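PDB 2P14: heterodimeric restriction endonuclease R.BspD6I small subunit from Bacillus sp., which serves as the catalytic subunit of a heterodimeric type IIS restriction endonuclease, working in complex with a monomeric site-specific nickase, and is probably a DNA-cleaving endonuclease. Local coordinates for residues A[17-20]-A[21-24]; A[24-27]-A[28-32]. All coordinates share one frame; numbering follows the deposited sequence.

In the fold
Both contacts lie on one helix, 17-32, and meet at Asn24, their centres about 11 Å apart. Each is a local, partly buried contact of side chains three or four residues apart, over i to i+4 backbone hydrogen bonds. Interaction 1 forms the first turns, where Tyr20 and Trp23 reach Pro50 of strand 50-52 and a water links Glu22 to a backbone carbonyl. Interaction 2 forms the last turns: Thr25 and Phe29 face strand 69-75 of the mixed sheet, Val28 meets helix 135-146, and Lys30 and Lys31 are exposed. Polar side-chain chemistry differs accordingly: water-mediated in interaction 1, whereas in interaction 2, within 24-27, Arg27 grips Asn24 directly beside helix 2-7.

Interaction 1 (A[17-20]-A[21-24]); sequences PPNY and FEWN
The first turns of helix 17-32 bring residues 17-20 against 21-24, and four successive i to i+4 backbone hydrogen bonds identify them as alpha-helical. Phe21 N donates to Pro17 O at 2.8 Å, and Asn24 N closes the series on Tyr20 O at 2.9 Å. Both prolines sit at the start of the helix, where no preceding turn asks for the amide hydrogen they lack; Asn16 accepts from Asn19 N through OD1.

On one flank, Glu22 runs back alongside Asn19. Its CG stands between the backbone N and the carbonyl carbon (chi1 68°), which lays this methylene against Asn19 O at 3.4 Å. The chain is extended beyond it, and the carboxylate ends with its plane only 6° from that of the Asn19 amide. The two groups do not bond directly: Asn19 OD1 and Glu22 OE2, both oxygens, are 4.0 Å apart. A water instead donates to Glu22 OE2 at 2.7 Å and to Asn19 O at 3.2 Å. An alanine in place of Glu22 would probably leave that water without its carboxylate mate and more weakly held.

Elsewhere around the helix, the six-membered part of the Trp23 indole comes obliquely to the Tyr20 ring, with Trp23 CE3 4.1 Å from Tyr20 CD1. Both aromatics also touch Pro50 of strand 50-52. On the polar flank, Asn19 O already takes the helix bond from Trp23 N, so the water ties the Glu22 carboxylate to the preceding turn without displacing that bond.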
loop_
_atom_site.group_PDB
_atom_site.type_symbol
_atom_site.label_atom_id
_atom_site.label_comp_id
_atom_site.label_asym_id
_atom_site.label_seq_id
_atom_site.Cartn_x
_atom_site.Cartn_y
_atom_site.Cartn_z
ATOM N N PRO A 17 10.296 -6.786 12.577
ATOM C CA PRO A 17 9.152 -6.982 11.673
ATOM C C PRO A 17 8.794 -5.798 10.743
ATOM O O PRO A 17 8.503 -6.016 9.553
ATOM C CB PRO A 17 8.017 -7.381 12.625
ATOM C CG PRO A 17 8.790 -8.097 13.776
ATOM C CD PRO A 17 9.992 -7.202 13.964
ATOM N N PRO A 18 8.775 -4.554 11.260
ATOM C CA PRO A 18 8.505 -3.423 10.333
ATOM C C PRO A 18 9.402 -3.374 9.103
ATOM O O PRO A 18 8.915 -3.106 7.984
ATOM C CB PRO A 18 8.762 -2.202 11.216
ATOM C CG PRO A 18 8.278 -2.718 12.596
ATOM C CD PRO A 18 8.913 -4.075 12.654
ATOM N N ASN A 19 10.690 -3.606 9.277
ATOM C CA ASN A 19 11.637 -3.583 8.170
ATOM C C ASN A 19 11.327 -4.687 7.157
ATOM O O ASN A 19 11.393 -4.491 5.935
ATOM C CB ASN A 19 13.080 -3.759 8.685
ATOM C CG ASN A 19 13.620 -2.525 9.393
ATOM O OD1 ASN A 19 13.043 -1.442 9.356
ATOM N ND2 ASN A 19 14.766 -2.703 10.040
ATOM N N TYR A 20 10.987 -5.875 7.662
ATOM C CA TYR A 20 10.692 -6.998 6.761
ATOM C C TYR A 20 9.315 -6.876 6.098
ATOM O O TYR A 20 9.125 -7.359 4.993
ATOM C CB TYR A 20 10.836 -8.348 7.464
ATOM C CG TYR A 20 12.273 -8.730 7.721
ATOM C CD1 TYR A 20 12.943 -9.633 6.896
ATOM C CD2 TYR A 20 12.973 -8.150 8.790
ATOM C CE1 TYR A 20 14.324 -9.978 7.163
ATOM C CE2 TYR A 20 14.309 -8.470 9.039
ATOM C CZ TYR A 20 14.957 -9.377 8.234
ATOM O OH TYR A 20 16.283 -9.678 8.566
ATOM N N PHE A 21 8.397 -6.187 6.756
ATOM C CA PHE A 21 7.054 -5.990 6.188
ATOM C C PHE A 21 7.131 -5.093 4.968
ATOM O O PHE A 21 6.584 -5.425 3.894
ATOM C CB PHE A 21 6.149 -5.396 7.274
ATOM C CG PHE A 21 4.694 -5.366 6.930
ATOM C CD1 PHE A 21 4.027 -6.515 6.530
ATOM C CD2 PHE A 21 3.988 -4.180 7.035
ATOM C CE1 PHE A 21 2.644 -6.465 6.236
ATOM C CE2 PHE A 21 2.628 -4.116 6.729
ATOM C CZ PHE A 21 1.951 -5.257 6.355
ATOM N N GLU A 22 7.826 -3.960 5.083
ATOM C CA GLU A 22 7.964 -3.050 3.922
ATOM C C GLU A 22 8.780 -3.730 2.822
ATOM O O GLU A 22 8.425 -3.679 1.631
ATOM C CB GLU A 22 8.546 -1.678 4.325
ATOM C CG GLU A 22 9.992 -1.669 4.791
ATOM C CD GLU A 22 10.425 -0.306 5.346
ATOM O OE1 GLU A 22 9.663 0.670 5.216
ATOM O OE2 GLU A 22 11.558 -0.233 5.890
ATOM N N TRP A 23 9.832 -4.444 3.216
ATOM C CA TRP A 23 10.633 -5.157 2.234
ATOM C C TRP A 23 9.847 -6.217 1.466
ATOM O O TRP A 23 9.969 -6.322 0.229
ATOM C CB TRP A 23 11.830 -5.801 2.937
ATOM C CG TRP A 23 12.653 -6.727 2.076
ATOM C CD1 TRP A 23 13.535 -6.376 1.095
ATOM C CD2 TRP A 23 12.659 -8.167 2.123
ATOM N NE1 TRP A 23 14.117 -7.507 0.549
ATOM C CE2 TRP A 23 13.599 -8.617 1.156
ATOM C CE3 TRP A 23 11.999 -9.116 2.924
ATOM C CZ2 TRP A 23 13.877 -9.980 0.954
ATOM C CZ3 TRP A 23 12.254 -10.459 2.713
ATOM C CH2 TRP A 23 13.192 -10.884 1.734
ATOM N N ASN A 24 8.992 -6.955 2.171
ATOM C CA ASN A 24 8.264 -8.017 1.518
ATOM C C ASN A 24 7.259 -7.433 0.518
ATOM O O ASN A 24 7.028 -8.010 -0.575
ATOM C CB ASN A 24 7.542 -8.899 2.514
ATOM C CG ASN A 24 7.257 -10.261 1.928
ATOM O OD1 ASN A 24 8.157 -10.882 1.333
ATOM N ND2 ASN A 24 6.021 -10.733 2.061
HETATM O O HOH W 1 13.512 -2.097 5.792
#

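Interaction 2 (A[24-27]-A[28-32]); sequences NTYR and VFKKL
The Phe29 ring has Thr25 O at its edge, near the ring plane, and the Tyr26 ring is approached obliquely by Lys30 CD. These residues form the last turns of helix 17-32, which packs against the mixed sheet of a chain assigned by sequence to the AlwI family of the PD-(D/E)XK clan. Residues 24-27 meet 28-32 through i to i+4 backbone bonds, Lys30 N to Tyr26 O being 2.8 Å.

Tyr26 and Lys30 run side by side, pointing the same way, and the lysine methylene CD lies 3.6 Å from Tyr26 OH. The phenol oxygen is also hydrogen-bonded to a bound glycerol, probably from the crystallisation liquor.

Within 24-27, Arg27 grips Asn24 side-on with two nitrogens that converge on one oxygen. NH2 of Arg27 reaches Asn24 OD1 at 2.8 Å, nearly in line with the amide C=O, whereas Arg27 NE reaches the same OD1 at 3.2 Å. The oxygen deviates from the guanidinium plane by no more than 7°, which is consistent with the pair of bonds holding the group's rotation. The bend at chi3 (-67°) turns the arginine back toward the preceding turn. Asn24 ND2 donates in turn to Ile4 O, so the amide joins Arg27 to helix 2-7.

The buried flank is largely apolar: Phe29 packs on Ile70 and Ile72 of strand 69-75, Val28 on Phe138 and Val142 of helix 135-146. A polar exception is Thr25 OG1, hydrogen-bonded to Tyr8 OH and to Phe21 O. Next to the backbone, CG2 of Val28, on the branch beside its own N, rests 3.6 Å from Asn24 O.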
loop_
_atom_site.group_PDB
_atom_site.type_symbol
_atom_site.label_atom_id
_atom_site.label_comp_id
_atom_site.label_asym_id
_atom_site.label_seq_id
_atom_site.Cartn_x
_atom_site.Cartn_y
_atom_site.Cartn_z
ATOM N N ASN A 24 8.992 -6.955 2.171
ATOM C CA ASN A 24 8.264 -8.017 1.518
ATOM C C ASN A 24 7.259 -7.433 0.518
ATOM O O ASN A 24 7.028 -8.010 -0.575
ATOM C CB ASN A 24 7.542 -8.899 2.514
ATOM C CG ASN A 24 7.257 -10.261 1.928
ATOM O OD1 ASN A 24 8.157 -10.882 1.333
ATOM N ND2 ASN A 24 6.021 -10.733 2.061
ATOM N N THR A 25 6.712 -6.284 0.882
ATOM C CA THR A 25 5.767 -5.600 0.011
ATOM C C THR A 25 6.492 -5.093 -1.268
ATOM O O THR A 25 5.998 -5.213 -2.394
ATOM C CB THR A 25 5.066 -4.488 0.788
ATOM O OG1 THR A 25 4.430 -5.045 1.942
ATOM C CG2 THR A 25 4.013 -3.823 -0.118
ATOM N N TYR A 26 7.667 -4.501 -1.104
ATOM C CA TYR A 26 8.534 -4.176 -2.236
ATOM C C TYR A 26 8.799 -5.408 -3.130
ATOM O O TYR A 26 8.740 -5.293 -4.360
ATOM C CB TYR A 26 9.834 -3.605 -1.659
ATOM C CG TYR A 26 11.041 -3.682 -2.563
ATOM C CD1 TYR A 26 11.259 -2.747 -3.578
ATOM C CD2 TYR A 26 11.975 -4.702 -2.384
ATOM C CE1 TYR A 26 12.393 -2.826 -4.401
ATOM C CE2 TYR A 26 13.101 -4.782 -3.190
ATOM C CZ TYR A 26 13.293 -3.869 -4.195
ATOM O OH TYR A 26 14.443 -3.987 -4.958
ATOM N N ARG A 27 9.082 -6.565 -2.532
ATOM C CA ARG A 27 9.281 -7.786 -3.341
ATOM C C ARG A 27 8.068 -8.094 -4.225
ATOM O O ARG A 27 8.240 -8.529 -5.356
ATOM C CB ARG A 27 9.600 -9.002 -2.461
ATOM C CG ARG A 27 10.937 -8.889 -1.707
ATOM C CD ARG A 27 11.511 -10.271 -1.468
ATOM N NE ARG A 27 10.679 -11.028 -0.550
ATOM C CZ ARG A 27 10.752 -12.350 -0.367
ATOM N NH1 ARG A 27 11.627 -13.106 -1.052
ATOM N NH2 ARG A 27 9.955 -12.924 0.497
ATOM N N VAL A 28 6.857 -7.872 -3.713
ATOM C CA VAL A 28 5.643 -8.103 -4.528
ATOM C C VAL A 28 5.647 -7.210 -5.767
ATOM O O VAL A 28 5.470 -7.684 -6.913
ATOM C CB VAL A 28 4.361 -7.846 -3.710
ATOM C CG1 VAL A 28 3.119 -7.915 -4.649
ATOM C CG2 VAL A 28 4.221 -8.845 -2.625
ATOM N N PHE A 29 5.850 -5.910 -5.551
ATOM C CA PHE A 29 5.847 -4.953 -6.667
ATOM C C PHE A 29 7.020 -5.127 -7.641
ATOM O O PHE A 29 6.870 -5.007 -8.859
ATOM C CB PHE A 29 5.740 -3.520 -6.166
ATOM C CG PHE A 29 4.362 -3.166 -5.754
ATOM C CD1 PHE A 29 3.433 -2.711 -6.712
ATOM C CD2 PHE A 29 3.957 -3.320 -4.434
ATOM C CE1 PHE A 29 2.126 -2.412 -6.343
ATOM C CE2 PHE A 29 2.648 -3.019 -4.065
ATOM C CZ PHE A 29 1.741 -2.553 -5.029
ATOM N N LYS A 30 8.171 -5.503 -7.111
ATOM C CA LYS A 30 9.303 -5.809 -7.991
ATOM C C LYS A 30 8.960 -7.012 -8.885
ATOM O O LYS A 30 9.214 -7.012 -10.097
ATOM C CB LYS A 30 10.552 -6.097 -7.145
ATOM C CG LYS A 30 11.838 -6.360 -7.989
ATOM C CD LYS A 30 13.042 -6.582 -7.095
ATOM C CE LYS A 30 14.267 -6.936 -7.928
ATOM N NZ LYS A 30 14.691 -5.731 -8.692
ATOM N N LYS A 31 8.355 -8.039 -8.292
ATOM C CA LYS A 31 8.025 -9.247 -9.062
ATOM C C LYS A 31 6.886 -9.008 -10.065
ATOM O O LYS A 31 6.878 -9.602 -11.157
ATOM C CB LYS A 31 7.686 -10.417 -8.157
ATOM C CG LYS A 31 7.713 -11.705 -8.943
ATOM C CD LYS A 31 7.977 -12.886 -8.121
ATOM C CE LYS A 31 8.069 -14.126 -8.988
ATOM N NZ LYS A 31 8.567 -15.236 -8.184
ATOM N N LEU A 32 5.929 -8.161 -9.713
ATOM C CA LEU A 32 4.855 -7.862 -10.677
ATOM C C LEU A 32 5.423 -7.219 -11.924
ATOM O O LEU A 32 4.919 -7.440 -13.046
ATOM C CB LEU A 32 3.809 -6.954 -10.037
ATOM C CG LEU A 32 2.858 -7.594 -9.028
ATOM C CD1 LEU A 32 2.032 -6.532 -8.349
ATOM C CD2 LEU A 32 1.970 -8.665 -9.665
#